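Local atomic coordinates of bromodomain factor 2 protein (Trypanosoma cruzi, PDB entry 6NIM), a protein that probably binds acetylated lysines of histone tails through its bromodomain, a four-helix acetyl-lysine reader. Residues 16-21 with 109-114; 33-38 with 51-56. One frame throughout, in Å; residues are numbered along the deposited sequence.

Interaction 1: residues 16-21 with 109-114; sequences CLAFVH and RQCGLS
Phe19 CB faces the end of helix 92-110, and CG anti to the backbone N (chi1 167°) carries the ring onward from there, while Leu113 answers with CG anti to its own carbonyl carbon. The two side chains cross at about a right angle, with Leu113 CD1 3.7 Å from Phe19 CB and also near CG and CD2, an oblique approach to the ring. The other methyl of Leu113 serves a second neighbour: its CD2 lies 4.1 Å from Cys16 SG, one helical turn before Phe19. Cys111 completes the contact by laying its sulfur against backbone more than side chain. Its SG is 3.7 Å from Phe19 CA and 4.2 Å from Ala18 CB.

What brings Cys111 and Leu113 to the same partner is a Schellman motif. Gly112, at positive phi, is its C-prime residue; Leu113 N bonds back to Ala108 O, and Gly112 N reaches Arg109 O at 3.0 Å. The chain thus turns at the close of helix 92-110 and directs the Leu113 side chain against helix 13-26, joining the first and last helices of the bromodomain bundle. Val76 of helix 69-86 and Val107 also touch Phe19. No hydrogen bond or charge pair spans the two segments, which implies that shape and apolar burial, sulfur included, hold the end of helix 92-110 against helix 13-26.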
ATOM      1  N   CYS A  16      14.562  -4.226 -12.566  1.00 17.80           N
ATOM      2  CA  CYS A  16      13.283  -4.689 -11.974  1.00 17.40           C
ATOM      3  C   CYS A  16      13.148  -6.206 -12.117  1.00 17.52           C
ATOM      4  O   CYS A  16      12.616  -6.843 -11.208  1.00 16.35           O
ATOM      5  CB  CYS A  16      12.093  -3.969 -12.586  1.00 17.60           C
ATOM      6  SG  CYS A  16      11.985  -2.250 -12.052  1.00 19.14           S
ATOM      7  N   LEU A  17      13.475  -6.780 -13.281  1.00 16.41           N
ATOM      8  CA  LEU A  17      13.395  -8.239 -13.469  1.00 17.43           C
ATOM      9  C   LEU A  17      14.395  -8.929 -12.539  1.00 17.12           C
ATOM     10  O   LEU A  17      14.037  -9.983 -11.985  1.00 17.66           O
ATOM     11  CB  LEU A  17      13.633  -8.602 -14.943  1.00 17.43           C
ATOM     12  CG  LEU A  17      12.455  -8.219 -15.830  1.00 18.38           C
ATOM     13  CD1 LEU A  17      12.842  -8.256 -17.308  1.00 17.85           C
ATOM     14  CD2 LEU A  17      11.256  -9.130 -15.553  1.00 18.47           C
ATOM     15  N   ALA A  18      15.593  -8.351 -12.368  1.00 17.17           N
ATOM     16  CA  ALA A  18      16.632  -8.946 -11.491  1.00 16.72           C
ATOM     17  C   ALA A  18      16.064  -8.987 -10.072  1.00 16.16           C
ATOM     18  O   ALA A  18      16.231  -9.998  -9.350  1.00 16.34           O
ATOM     19  CB  ALA A  18      17.907  -8.143 -11.553  1.00 16.78           C
ATOM     20  N   PHE A  19      15.399  -7.898  -9.688  1.00 16.95           N
ATOM     21  CA  PHE A  19      14.766  -7.745  -8.352  1.00 16.92           C
ATOM     22  C   PHE A  19      13.719  -8.840  -8.137  1.00 17.52           C
ATOM     23  O   PHE A  19      13.776  -9.559  -7.131  1.00 17.35           O
ATOM     24  CB  PHE A  19      14.190  -6.329  -8.275  1.00 18.17           C
ATOM     25  CG  PHE A  19      13.235  -6.022  -7.155  1.00 17.54           C
ATOM     26  CD1 PHE A  19      13.562  -6.290  -5.830  1.00 17.36           C
ATOM     27  CD2 PHE A  19      12.049  -5.359  -7.420  1.00 17.23           C
ATOM     28  CE1 PHE A  19      12.695  -5.931  -4.808  1.00 18.00           C
ATOM     29  CE2 PHE A  19      11.179  -5.020  -6.390  1.00 19.08           C
ATOM     30  CZ  PHE A  19      11.529  -5.266  -5.079  1.00 17.32           C
ATOM     31  N   VAL A  20      12.844  -9.053  -9.110  1.00 16.78           N
ATOM     32  CA  VAL A  20      11.787 -10.096  -9.046  1.00 17.86           C
ATOM     33  C   VAL A  20      12.462 -11.466  -8.945  1.00 18.23           C
ATOM     34  O   VAL A  20      12.012 -12.274  -8.173  1.00 16.01           O
ATOM     35  CB  VAL A  20      10.834  -9.983 -10.247  1.00 17.43           C
ATOM     36  CG1 VAL A  20       9.953 -11.207 -10.394  1.00 18.95           C
ATOM     37  CG2 VAL A  20      10.030  -8.705 -10.107  1.00 18.70           C
ATOM     38  N   HIS A  21      13.505 -11.714  -9.724  1.00 18.99           N
ATOM     39  CA  HIS A  21      14.215 -13.015  -9.733  1.00 18.43           C
ATOM     40  C   HIS A  21      14.867 -13.283  -8.365  1.00 17.66           C
ATOM     41  O   HIS A  21      14.844 -14.441  -7.902  1.00 18.77           O
ATOM     42  CB  HIS A  21      15.234 -13.089 -10.886  1.00 20.93           C
ATOM     43  CG  HIS A  21      15.891 -14.423 -10.934  1.00 22.98           C
ATOM     44  ND1 HIS A  21      17.205 -14.605 -10.567  1.00 27.26           N
ATOM     45  CD2 HIS A  21      15.379 -15.642 -11.202  1.00 25.36           C
ATOM     46  CE1 HIS A  21      17.505 -15.888 -10.677  1.00 26.86           C
ATOM     47  NE2 HIS A  21      16.375 -16.549 -11.032  1.00 27.23           N
ATOM     48  N   ARG A 109      17.707  -2.593  -3.517  1.00 16.55           N
ATOM     49  CA  ARG A 109      19.024  -1.891  -3.508  1.00 18.85           C
ATOM     50  C   ARG A 109      20.155  -2.799  -4.025  1.00 18.03           C
ATOM     51  O   ARG A 109      21.030  -2.289  -4.771  1.00 17.08           O
ATOM     52  CB  ARG A 109      19.369  -1.405  -2.101  1.00 19.97           C
ATOM     53  CG  ARG A 109      18.517  -0.237  -1.619  1.00 24.67           C
ATOM     54  CD  ARG A 109      18.885   0.041  -0.159  1.00 29.80           C
ATOM     55  NE  ARG A 109      18.138   1.161   0.428  1.00 36.91           N
ATOM     56  CZ  ARG A 109      18.371   2.448   0.163  1.00 43.07           C
ATOM     57  NH1 ARG A 109      19.339   2.794  -0.675  1.00 45.61           N
ATOM     58  NH2 ARG A 109      17.639   3.394   0.732  1.00 41.01           N
ATOM     59  N   GLN A 110      20.177  -4.087  -3.643  1.00 17.45           N
ATOM     60  CA  GLN A 110      21.204  -5.044  -4.122  1.00 16.52           C
ATOM     61  C   GLN A 110      21.134  -5.136  -5.654  1.00 17.19           C
ATOM     62  O   GLN A 110      22.127  -5.529  -6.258  1.00 17.43           O
ATOM     63  CB  GLN A 110      21.022  -6.447  -3.551  1.00 16.75           C
ATOM     64  CG  GLN A 110      21.234  -6.542  -2.047  1.00 18.12           C
ATOM     65  CD  GLN A 110      20.979  -7.950  -1.587  1.00 19.13           C
ATOM     66  OE1 GLN A 110      19.953  -8.539  -1.925  1.00 19.02           O
ATOM     67  NE2 GLN A 110      21.951  -8.525  -0.873  1.00 20.60           N
ATOM     68  N   CYS A 111      19.982  -4.851  -6.264  1.00 16.70           N
ATOM     69  CA  CYS A 111      19.775  -4.942  -7.742  1.00 17.26           C
ATOM     70  C   CYS A 111      19.943  -3.572  -8.423  1.00 17.32           C
ATOM     71  O   CYS A 111      19.675  -3.469  -9.654  1.00 19.84           O
ATOM     72  CB  CYS A 111      18.431  -5.577  -8.062  1.00 17.44           C
ATOM     73  SG  CYS A 111      18.292  -7.283  -7.481  1.00 17.45           S
ATOM     74  N   GLY A 112      20.430  -2.561  -7.707  1.00 17.88           N
ATOM     75  CA  GLY A 112      20.768  -1.252  -8.284  1.00 19.13           C
ATOM     76  C   GLY A 112      19.564  -0.331  -8.385  1.00 19.40           C
ATOM     77  O   GLY A 112      19.678   0.677  -9.061  1.00 19.79           O
ATOM     78  N   LEU A 113      18.437  -0.678  -7.770  1.00 17.42           N
ATOM     79  CA  LEU A 113      17.221   0.155  -7.820  1.00 19.04           C
ATOM     80  C   LEU A 113      17.291   1.211  -6.730  1.00 20.67           C
ATOM     81  O   LEU A 113      17.794   0.905  -5.626  1.00 19.74           O
ATOM     82  CB  LEU A 113      15.991  -0.730  -7.625  1.00 19.58           C
ATOM     83  CG  LEU A 113      15.704  -1.674  -8.788  1.00 19.82           C
ATOM     84  CD1 LEU A 113      14.643  -2.669  -8.412  1.00 20.36           C
ATOM     85  CD2 LEU A 113      15.261  -0.890 -10.009  1.00 19.84           C
ATOM     86  N   SER A 114      16.699   2.366  -6.992  1.00 19.75           N
ATOM     87  CA  SER A 114      16.548   3.421  -5.959  1.00 22.52           C
ATOM     88  C   SER A 114      15.305   3.079  -5.138  1.00 21.04           C
ATOM     89  O   SER A 114      14.350   2.597  -5.742  1.00 22.35           O
ATOM     90  CB  SER A 114      16.426   4.767  -6.594  1.00 24.62           C
ATOM     91  OG  SER A 114      17.697   5.127  -7.096  1.00 30.71           O
TER

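Interaction 2: residues 33-38 with 51-56; sequences HHPISA and PVDLST. With SO4 (sulfate ion), chain D.
Ser55 meets His33 through its hydroxyl, tying the long loop after helix 13-26, the ZA loop in bromodomain nomenclature, to the start of helix 54-62. Ser55 OG donates to His33 O at 2.6 Å, almost in line with the carbonyl (C=O...donor angle 170°), and Ser55 N adds a weak bond to the same oxygen. Beside this grip, Pro35 packs on the carboxylate of Asp53: the ring carbon Pro35 CG comes to 3.4 Å from Asp53 OD1, while CD of the same ring approaches OD2.

The carboxylate is positioned by its role as N-cap of helix 54-62. With CG set between the backbone N and the carbonyl carbon (chi1 64°), it turns back over the first turn of the helix. Its OD2 accepts from Thr56 N at 3.1 Å, a donor lying above the carboxylate plane, and weakly from Ser55 N; OD1 also accepts from Thr56 OG1, though the extreme shortness of that bond is doubtful and carries no conclusion. The helix start would be expected to stabilise the negative charge.

Farther out, the His33 ring is stacked with Trp24 and its NE2 is bonded to Trp24 O, and Leu54 packs against Leu23 and Met79. The rings of His33 and His34 both turn an edge to a sulfate ion, probably from the crystallisation liquor. His33 ND1 donates to sulfate O2 at 2.7 Å (N-H...O angle 154°), whereas His34 NE2 reaches that same oxygen weakly, at 3.2 Å.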
ATOM      1  N   HIS A  33       5.135 -17.326  -5.955  1.00 20.71           N
ATOM      2  CA  HIS A  33       5.540 -17.635  -7.349  1.00 21.37           C
ATOM      3  C   HIS A  33       4.363 -17.418  -8.305  1.00 22.09           C
ATOM      4  O   HIS A  33       4.618 -17.028  -9.447  1.00 24.99           O
ATOM      5  CB  HIS A  33       6.171 -19.029  -7.483  1.00 22.12           C
ATOM      6  CG  HIS A  33       7.569 -19.123  -6.989  1.00 22.07           C
ATOM      7  ND1 HIS A  33       8.318 -20.282  -7.121  1.00 21.98           N
ATOM      8  CD2 HIS A  33       8.350 -18.236  -6.335  1.00 22.04           C
ATOM      9  CE1 HIS A  33       9.497 -20.108  -6.565  1.00 21.86           C
ATOM     10  NE2 HIS A  33       9.549 -18.851  -6.089  1.00 21.85           N
ATOM     11  N   HIS A  34       3.133 -17.744  -7.899  1.00 22.52           N
ATOM     12  CA  HIS A  34       1.973 -17.865  -8.821  1.00 24.90           C
ATOM     13  C   HIS A  34       0.727 -17.254  -8.200  1.00 23.70           C
ATOM     14  O   HIS A  34       0.622 -17.175  -6.978  1.00 20.84           O
ATOM     15  CB  HIS A  34       1.769 -19.338  -9.205  1.00 25.39           C
ATOM     16  CG  HIS A  34       2.943 -19.891  -9.940  1.00 27.26           C
ATOM     17  ND1 HIS A  34       3.240 -19.535 -11.255  1.00 29.50           N
ATOM     18  CD2 HIS A  34       3.892 -20.766  -9.558  1.00 28.34           C
ATOM     19  CE1 HIS A  34       4.349 -20.145 -11.622  1.00 27.55           C
ATOM     20  NE2 HIS A  34       4.753 -20.920 -10.612  1.00 29.20           N
ATOM     21  N   PRO A  35      -0.241 -16.795  -9.024  1.00 24.65           N
ATOM     22  CA  PRO A  35      -1.543 -16.353  -8.529  1.00 24.22           C
ATOM     23  C   PRO A  35      -2.218 -17.419  -7.660  1.00 24.55           C
ATOM     24  O   PRO A  35      -2.080 -18.603  -7.918  1.00 24.43           O
ATOM     25  CB  PRO A  35      -2.391 -16.123  -9.799  1.00 25.74           C
ATOM     26  CG  PRO A  35      -1.379 -15.937 -10.897  1.00 25.91           C
ATOM     27  CD  PRO A  35      -0.160 -16.725 -10.499  1.00 24.92           C
ATOM     28  N   ILE A  36      -2.880 -16.976  -6.601  1.00 24.79           N
ATOM     29  CA  ILE A  36      -3.611 -17.896  -5.692  1.00 27.04           C
ATOM     30  C   ILE A  36      -4.916 -18.230  -6.404  1.00 28.66           C
ATOM     31  O   ILE A  36      -5.559 -17.292  -6.847  1.00 26.92           O
ATOM     32  CB  ILE A  36      -3.832 -17.250  -4.316  1.00 30.66           C
ATOM     33  CG1 ILE A  36      -2.516 -16.755  -3.700  1.00 34.45           C
ATOM     34  CG2 ILE A  36      -4.570 -18.213  -3.389  1.00 31.24           C
ATOM     35  CD1 ILE A  36      -1.514 -17.845  -3.466  1.00 37.70           C
ATOM     36  N   SER A  37      -5.268 -19.499  -6.570  1.00 30.19           N
ATOM     37  CA  SER A  37      -6.558 -19.847  -7.212  1.00 34.24           C
ATOM     38  C   SER A  37      -7.602 -20.138  -6.127  1.00 31.46           C
ATOM     39  O   SER A  37      -7.242 -20.751  -5.099  1.00 28.47           O
ATOM     40  CB  SER A  37      -6.426 -20.986  -8.191  1.00 37.75           C
ATOM     41  OG  SER A  37      -6.408 -22.228  -7.524  1.00 43.69           O
ATOM     42  N   ALA A  38      -8.835 -19.707  -6.383  1.00 32.26           N
ATOM     43  CA  ALA A  38     -10.055 -20.056  -5.613  1.00 32.03           C
ATOM     44  C   ALA A  38     -10.183 -21.570  -5.483  1.00 28.46           C
ATOM     45  O   ALA A  38     -10.803 -22.027  -4.509  1.00 26.08           O
ATOM     46  CB  ALA A  38     -11.268 -19.467  -6.277  1.00 30.70           C
ATOM     47  N   PRO A  51      -4.960  -8.915  -5.574  1.00 26.22           N
ATOM     48  CA  PRO A  51      -4.042 -10.035  -5.719  1.00 25.21           C
ATOM     49  C   PRO A  51      -2.899  -9.647  -6.666  1.00 24.41           C
ATOM     50  O   PRO A  51      -3.104  -8.960  -7.628  1.00 21.56           O
ATOM     51  CB  PRO A  51      -4.932 -11.134  -6.303  1.00 26.24           C
ATOM     52  CG  PRO A  51      -5.967 -10.341  -7.079  1.00 28.16           C
ATOM     53  CD  PRO A  51      -6.290  -9.205  -6.137  1.00 29.24           C
ATOM     54  N   VAL A  52      -1.701 -10.110  -6.351  1.00 22.96           N
ATOM     55  CA  VAL A  52      -0.506  -9.942  -7.216  1.00 22.78           C
ATOM     56  C   VAL A  52       0.515 -10.978  -6.756  1.00 21.38           C
ATOM     57  O   VAL A  52       0.538 -11.341  -5.549  1.00 22.25           O
ATOM     58  CB  VAL A  52       0.015  -8.497  -7.178  1.00 25.79           C
ATOM     59  CG1 VAL A  52       0.380  -8.065  -5.775  1.00 23.52           C
ATOM     60  CG2 VAL A  52       1.186  -8.277  -8.129  1.00 28.71           C
ATOM     61  N   ASP A  53       1.335 -11.447  -7.677  1.00 19.98           N
ATOM     62  CA  ASP A  53       2.329 -12.516  -7.414  1.00 18.37           C
ATOM     63  C   ASP A  53       3.546 -12.204  -8.307  1.00 17.56           C
ATOM     64  O   ASP A  53       3.397 -11.335  -9.205  1.00 17.20           O
ATOM     65  CB  ASP A  53       1.751 -13.888  -7.699  1.00 19.85           C
ATOM     66  CG  ASP A  53       1.434 -13.976  -9.176  1.00 21.19           C
ATOM     67  OD1 ASP A  53       0.388 -13.402  -9.569  1.00 19.97           O
ATOM     68  OD2 ASP A  53       2.297 -14.477  -9.896  1.00 21.95           O
ATOM     69  N   LEU A  54       4.697 -12.839  -8.052  1.00 17.51           N
ATOM     70  CA  LEU A  54       5.962 -12.552  -8.779  1.00 16.76           C
ATOM     71  C   LEU A  54       5.822 -12.856 -10.283  1.00 17.82           C
ATOM     72  O   LEU A  54       6.430 -12.112 -11.071  1.00 18.19           O
ATOM     73  CB  LEU A  54       7.116 -13.346  -8.165  1.00 16.63           C
ATOM     74  CG  LEU A  54       7.520 -12.902  -6.745  1.00 17.43           C
ATOM     75  CD1 LEU A  54       8.539 -13.888  -6.177  1.00 18.66           C
ATOM     76  CD2 LEU A  54       8.052 -11.481  -6.755  1.00 18.70           C
ATOM     77  N   SER A  55       5.065 -13.880 -10.678  1.00 18.64           N
ATOM     78  CA  SER A  55       4.896 -14.235 -12.117  1.00 19.95           C
ATOM     79  C   SER A  55       4.144 -13.103 -12.804  1.00 20.07           C
ATOM     80  O   SER A  55       4.573 -12.632 -13.880  1.00 20.71           O
ATOM     81  CB  SER A  55       4.208 -15.569 -12.322  1.00 19.77           C
ATOM     82  OG  SER A  55       5.088 -16.621 -12.000  1.00 21.12           O
ATOM     83  N   THR A  56       3.092 -12.606 -12.173  1.00 20.65           N
ATOM     84  CA  THR A  56       2.245 -11.510 -12.698  1.00 20.70           C
ATOM     85  C   THR A  56       3.102 -10.240 -12.774  1.00 21.13           C
ATOM     86  O   THR A  56       3.000  -9.473 -13.781  1.00 20.18           O
ATOM     87  CB  THR A  56       0.983 -11.296 -11.843  1.00 22.44           C
ATOM     88  OG1 THR A  56       0.196 -12.495 -11.879  1.00 22.67           O
ATOM     89  CG2 THR A  56       0.163 -10.119 -12.329  1.00 24.41           C
TER
HETATM   90  S   SO4 D 202       7.636 -23.166  -9.006  1.00 56.31           S
HETATM   91  O1  SO4 D 202       7.533 -23.119 -10.436  1.00 57.02           O
HETATM   92  O2  SO4 D 202       6.807 -22.137  -8.436  1.00 49.11           O
HETATM   93  O3  SO4 D 202       9.021 -22.956  -8.610  1.00 57.11           O
HETATM   94  O4  SO4 D 202       7.186 -24.445  -8.525  1.00 52.42           O

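Both contacts show how a helical bundle secures a helix end and a loop against its helices, yet each uses the chemistry of its surroundings. Interaction 1 is the buried one, without a hydrogen bond across it, built of apolar side chains and sulfur, and joins two helices far apart in sequence; interaction 2 is partly buried, nested within the chain closed by the first, and relies on hydroxyl, carboxylate and backbone groups to fasten a loop to a helix start. Their centres lie about 20 Å apart, on opposite sides of the chain's centre. Helix 13-26 nonetheless links them: Val20 CG1 packs 3.7 Å from Leu54 O, and helix 69-86 touches side chains of both.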